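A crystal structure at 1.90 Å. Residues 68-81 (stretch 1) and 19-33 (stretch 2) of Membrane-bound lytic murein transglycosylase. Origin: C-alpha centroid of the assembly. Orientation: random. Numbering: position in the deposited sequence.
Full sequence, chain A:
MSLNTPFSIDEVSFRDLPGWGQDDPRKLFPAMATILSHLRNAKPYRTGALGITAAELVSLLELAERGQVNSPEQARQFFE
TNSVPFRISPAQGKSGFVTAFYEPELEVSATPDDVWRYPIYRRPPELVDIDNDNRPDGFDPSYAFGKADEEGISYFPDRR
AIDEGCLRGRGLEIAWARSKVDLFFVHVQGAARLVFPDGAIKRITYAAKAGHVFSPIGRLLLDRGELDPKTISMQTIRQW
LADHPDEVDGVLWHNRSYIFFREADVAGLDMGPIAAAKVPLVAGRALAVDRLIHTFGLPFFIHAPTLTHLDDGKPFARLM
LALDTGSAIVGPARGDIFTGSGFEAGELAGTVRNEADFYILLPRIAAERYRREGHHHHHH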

# COMPACT_ATOMS: atom_id res chain seq x y z
N GLN A 68 -22.86 -2.46 19.21
CA GLN A 68 -22.24 -3.61 19.85
C GLN A 68 -22.44 -4.79 18.94
O GLN A 68 -23.57 -5.21 18.70
CB GLN A 68 -22.84 -3.85 21.24
CG GLN A 68 -22.14 -4.94 22.05
CD GLN A 68 -20.67 -4.64 22.33
OE1 GLN A 68 -20.31 -3.51 22.69
NE2 GLN A 68 -19.82 -5.65 22.17
N VAL A 69 -21.35 -5.29 18.39
CA VAL A 69 -21.37 -6.37 17.44
C VAL A 69 -20.75 -7.56 18.13
O VAL A 69 -19.66 -7.44 18.70
CB VAL A 69 -20.62 -5.99 16.13
CG1 VAL A 69 -20.05 -7.20 15.45
CG2 VAL A 69 -21.55 -5.22 15.21
N ASN A 70 -21.45 -8.70 18.11
CA ASN A 70 -21.05 -9.90 18.84
C ASN A 70 -21.23 -11.21 18.07
O ASN A 70 -21.28 -12.29 18.68
CB ASN A 70 -21.80 -10.00 20.17
CG ASN A 70 -21.27 -9.05 21.24
OD1 ASN A 70 -20.05 -8.96 21.46
ND2 ASN A 70 -22.18 -8.35 21.93
N SER A 71 -21.34 -11.13 16.74
CA SER A 71 -21.42 -12.29 15.86
C SER A 71 -21.17 -11.84 14.42
O SER A 71 -21.35 -10.66 14.13
CB SER A 71 -22.82 -12.91 15.96
OG SER A 71 -23.77 -12.03 15.39
N PRO A 72 -20.77 -12.77 13.53
CA PRO A 72 -20.66 -12.40 12.11
C PRO A 72 -21.94 -11.78 11.57
O PRO A 72 -21.89 -10.80 10.83
CB PRO A 72 -20.37 -13.74 11.42
CG PRO A 72 -19.64 -14.52 12.47
CD PRO A 72 -20.31 -14.15 13.77
N GLU A 73 -23.09 -12.33 11.98
CA GLU A 73 -24.38 -11.81 11.51
C GLU A 73 -24.62 -10.38 11.97
O GLU A 73 -25.06 -9.55 11.18
CB GLU A 73 -25.55 -12.72 11.97
CG GLU A 73 -26.95 -12.17 11.67
CD GLU A 73 -27.25 -11.98 10.18
OE1 GLU A 73 -28.11 -11.12 9.84
OE2 GLU A 73 -26.64 -12.67 9.33
N GLN A 74 -24.32 -10.08 13.23
CA GLN A 74 -24.48 -8.71 13.74
C GLN A 74 -23.54 -7.73 13.03
O GLN A 74 -23.90 -6.57 12.77
CB GLN A 74 -24.26 -8.65 15.23
CG GLN A 74 -25.48 -9.11 16.03
CD GLN A 74 -25.17 -9.30 17.49
OE1 GLN A 74 -24.11 -8.88 17.97
NE2 GLN A 74 -26.09 -9.92 18.21
N ALA A 75 -22.34 -8.22 12.71
CA ALA A 75 -21.35 -7.42 11.96
C ALA A 75 -21.84 -7.07 10.55
O ALA A 75 -21.79 -5.91 10.13
CB ALA A 75 -20.04 -8.18 11.89
N ARG A 76 -22.31 -8.07 9.80
CA ARG A 76 -22.88 -7.81 8.47
C ARG A 76 -24.09 -6.88 8.58
O ARG A 76 -24.25 -5.99 7.74
CB ARG A 76 -23.29 -9.12 7.77
CG ARG A 76 -22.12 -10.02 7.39
CD ARG A 76 -22.58 -11.18 6.51
NE ARG A 76 -23.55 -12.01 7.22
CZ ARG A 76 -23.24 -13.09 7.94
NH1 ARG A 76 -21.97 -13.49 8.06
NH2 ARG A 76 -24.21 -13.77 8.55
N GLN A 77 -24.93 -7.08 9.60
CA GLN A 77 -26.15 -6.29 9.76
C GLN A 77 -25.83 -4.82 9.99
O GLN A 77 -26.55 -3.95 9.50
CB GLN A 77 -27.02 -6.81 10.92
CG GLN A 77 -28.36 -6.06 11.06
CD GLN A 77 -29.28 -6.26 9.86
OE1 GLN A 77 -29.64 -7.39 9.52
NE2 GLN A 77 -29.68 -5.17 9.22
N PHE A 78 -24.76 -4.55 10.72
CA PHE A 78 -24.32 -3.18 10.87
C PHE A 78 -24.20 -2.48 9.50
O PHE A 78 -24.72 -1.36 9.32
CB PHE A 78 -22.96 -3.10 11.57
CG PHE A 78 -22.37 -1.72 11.54
CD1 PHE A 78 -22.86 -0.74 12.40
CD2 PHE A 78 -21.36 -1.39 10.63
CE1 PHE A 78 -22.36 0.58 12.36
CE2 PHE A 78 -20.86 -0.09 10.57
CZ PHE A 78 -21.35 0.90 11.44
N PHE A 79 -23.51 -3.12 8.57
CA PHE A 79 -23.29 -2.52 7.24
C PHE A 79 -24.58 -2.42 6.43
O PHE A 79 -24.81 -1.41 5.74
CB PHE A 79 -22.18 -3.25 6.46
CG PHE A 79 -20.82 -3.06 7.07
CD1 PHE A 79 -20.13 -1.85 6.91
CD2 PHE A 79 -20.25 -4.05 7.86
CE1 PHE A 79 -18.88 -1.65 7.51
CE2 PHE A 79 -19.00 -3.85 8.48
CZ PHE A 79 -18.33 -2.64 8.30
N GLU A 80 -25.40 -3.47 6.49
CA GLU A 80 -26.71 -3.46 5.80
C GLU A 80 -27.62 -2.34 6.25
O GLU A 80 -28.31 -1.76 5.43
CB GLU A 80 -27.42 -4.81 5.97
CG GLU A 80 -26.58 -5.96 5.44
CD GLU A 80 -27.35 -7.25 5.26
OE1 GLU A 80 -28.56 -7.16 4.92
OE2 GLU A 80 -26.74 -8.33 5.44
N THR A 81 -27.59 -2.01 7.54
CA THR A 81 -28.39 -0.93 8.11
C THR A 81 -27.83 0.46 7.78
O THR A 81 -28.60 1.39 7.52
CB THR A 81 -28.50 -1.11 9.65
OG1 THR A 81 -29.19 -2.32 9.94
CG2 THR A 81 -29.25 0.06 10.32
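Stretch 2, residues 19-33: GWGQDDPRKLFPAMA

Stretch 2 comes onto the helix 72-81 as a 3-10 segment, 20-22, followed by an irregular link, a type I turn from P25 to L28, and a helix that includes 28-33. The N-to-C directions of the two helices differ by 50°, and their axes come no closer than 12.4 Å; F29, F78, F79 and M32 occupy the space between them, with A75 and P25 against them. The backbones draw nearest where the link passes the helix start, P72 CA to D24 CA at 4.8 Å.

A side chain of the helix answers one backbone acceptor of the irregular segment, D23 O, and leaves the nearby G21 O without a hydrogen bond from R76. R76, m at chi1, runs its aliphatic part over the face of the W20 ring, CD lying 4.2 Å from the centroid of the five-membered ring, and its NH1 donates to D23 O at 2.8 Å. Its NH2 turns back to its own helix, forming a salt bridge with E73 OE2 at 2.8 Å. G21 O lies over one face of the guanidinium, 3.3 Å from R76 NH1, at an angle too poor for a hydrogen bond. One turn on, E80 OE2 accepts from the indole W20 NE1 at 2.9 Å, nearly linear at 169°, so a buried tryptophan keeps its donor paired.

At the other end, S71 caps the helix, its OG accepting from Q74 N at 3.0 Å. D24 organises its own stretch: OD1 takes R26 N at 3.1 Å, while OD2 holds R26 NH2 at 2.8 Å in a salt bridge. The guanidinium, thus held, presents a face to P72, R26 CZ lying 3.6 Å from P72 CD.

Beside these polar sites the contact is apolar. Small A75 admits both P25 CG and F29 CE1, each 3.8 Å from A75 CB. F29 directs its edge toward the face of F78, with F78 CD2 and F29 CZ 3.6 Å apart, and M32 CE reaches F79 CZ at 3.8 Å.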

# COMPACT_ATOMS: atom_id res chain seq x y z
N GLY A 19 -21.23 -13.99 -1.99
CA GLY A 19 -20.56 -14.44 -0.79
C GLY A 19 -20.70 -13.52 0.41
O GLY A 19 -20.14 -13.81 1.45
N TRP A 20 -21.42 -12.41 0.27
CA TRP A 20 -21.66 -11.47 1.38
C TRP A 20 -22.14 -12.22 2.62
O TRP A 20 -21.57 -12.08 3.71
CB TRP A 20 -22.69 -10.38 1.00
CG TRP A 20 -23.13 -9.54 2.17
CD1 TRP A 20 -24.31 -9.63 2.85
CD2 TRP A 20 -22.36 -8.51 2.80
NE1 TRP A 20 -24.33 -8.69 3.87
CE2 TRP A 20 -23.15 -8.01 3.86
CE3 TRP A 20 -21.10 -7.96 2.57
CZ2 TRP A 20 -22.70 -6.97 4.70
CZ3 TRP A 20 -20.66 -6.92 3.40
CH2 TRP A 20 -21.46 -6.45 4.45
N GLY A 21 -23.17 -13.04 2.44
CA GLY A 21 -23.73 -13.82 3.54
C GLY A 21 -22.78 -14.74 4.27
O GLY A 21 -23.07 -15.16 5.41
N GLN A 22 -21.66 -15.07 3.64
CA GLN A 22 -20.70 -15.98 4.25
C GLN A 22 -19.47 -15.27 4.86
O GLN A 22 -18.61 -15.91 5.46
CB GLN A 22 -20.25 -17.05 3.23
CG GLN A 22 -21.36 -18.08 2.88
CD GLN A 22 -22.59 -17.44 2.25
OE1 GLN A 22 -22.50 -16.83 1.18
NE2 GLN A 22 -23.74 -17.57 2.92
N ASP A 23 -19.40 -13.95 4.68
CA ASP A 23 -18.24 -13.18 5.18
C ASP A 23 -18.40 -12.82 6.65
O ASP A 23 -19.51 -12.55 7.12
CB ASP A 23 -18.04 -11.92 4.33
CG ASP A 23 -16.68 -11.23 4.59
OD1 ASP A 23 -15.67 -11.94 4.80
OD2 ASP A 23 -16.65 -9.99 4.58
N ASP A 24 -17.28 -12.84 7.38
CA ASP A 24 -17.25 -12.42 8.78
C ASP A 24 -16.40 -11.15 8.89
O ASP A 24 -15.17 -11.26 9.03
CB ASP A 24 -16.66 -13.52 9.68
CG ASP A 24 -16.48 -13.07 11.13
OD1 ASP A 24 -16.89 -11.94 11.48
OD2 ASP A 24 -15.91 -13.84 11.94
N PRO A 25 -17.02 -9.95 8.80
CA PRO A 25 -16.23 -8.70 8.86
C PRO A 25 -15.94 -8.13 10.27
O PRO A 25 -15.71 -6.90 10.43
CB PRO A 25 -17.10 -7.73 8.04
CG PRO A 25 -18.53 -8.15 8.40
CD PRO A 25 -18.45 -9.69 8.55
N ARG A 26 -15.93 -8.99 11.29
CA ARG A 26 -15.72 -8.51 12.66
C ARG A 26 -14.40 -7.77 12.89
O ARG A 26 -14.36 -6.86 13.71
CB ARG A 26 -15.89 -9.63 13.71
CG ARG A 26 -17.36 -9.84 14.06
CD ARG A 26 -17.54 -10.99 15.08
NE ARG A 26 -17.10 -12.26 14.51
CZ ARG A 26 -17.07 -13.41 15.18
NH1 ARG A 26 -17.50 -13.47 16.44
NH2 ARG A 26 -16.63 -14.50 14.57
N LYS A 27 -13.34 -8.15 12.17
CA LYS A 27 -12.04 -7.46 12.35
C LYS A 27 -12.05 -6.00 11.85
O LYS A 27 -11.14 -5.23 12.16
CB LYS A 27 -10.92 -8.19 11.62
CG LYS A 27 -10.54 -9.51 12.27
CD LYS A 27 -9.35 -10.13 11.55
CE LYS A 27 -9.04 -11.51 12.16
NZ LYS A 27 -7.78 -12.07 11.60
N LEU A 28 -13.09 -5.63 11.11
CA LEU A 28 -13.19 -4.25 10.61
C LEU A 28 -13.60 -3.29 11.69
O LEU A 28 -13.42 -2.10 11.53
CB LEU A 28 -14.19 -4.15 9.46
CG LEU A 28 -13.93 -5.02 8.23
CD1 LEU A 28 -14.77 -4.47 7.09
CD2 LEU A 28 -12.45 -5.06 7.82
N PHE A 29 -14.17 -3.79 12.80
CA PHE A 29 -14.66 -2.89 13.83
C PHE A 29 -13.53 -2.24 14.65
O PHE A 29 -13.52 -0.99 14.79
CB PHE A 29 -15.75 -3.59 14.66
CG PHE A 29 -17.03 -3.71 13.89
CD1 PHE A 29 -17.19 -4.72 12.93
CD2 PHE A 29 -18.05 -2.79 14.06
CE1 PHE A 29 -18.35 -4.82 12.19
CE2 PHE A 29 -19.23 -2.87 13.31
CZ PHE A 29 -19.38 -3.90 12.37
N PRO A 30 -12.55 -3.04 15.13
CA PRO A 30 -11.39 -2.36 15.68
C PRO A 30 -10.66 -1.45 14.68
O PRO A 30 -10.13 -0.43 15.08
CB PRO A 30 -10.45 -3.50 16.10
CG PRO A 30 -11.33 -4.68 16.28
CD PRO A 30 -12.43 -4.51 15.24
N ALA A 31 -10.59 -1.84 13.42
CA ALA A 31 -9.92 -1.01 12.42
C ALA A 31 -10.68 0.31 12.25
O ALA A 31 -10.05 1.38 12.18
CB ALA A 31 -9.81 -1.74 11.07
N MET A 32 -12.01 0.25 12.18
CA MET A 32 -12.83 1.48 12.09
C MET A 32 -12.62 2.37 13.34
O MET A 32 -12.56 3.60 13.24
CB MET A 32 -14.32 1.13 11.93
CG MET A 32 -14.74 0.68 10.48
SD MET A 32 -16.58 0.62 10.20
CE MET A 32 -16.90 -0.79 11.29
N ALA A 33 -12.50 1.74 14.52
CA ALA A 33 -12.16 2.52 15.74
C ALA A 33 -10.80 3.24 15.64
O ALA A 33 -10.63 4.38 16.12
CB ALA A 33 -12.22 1.61 16.99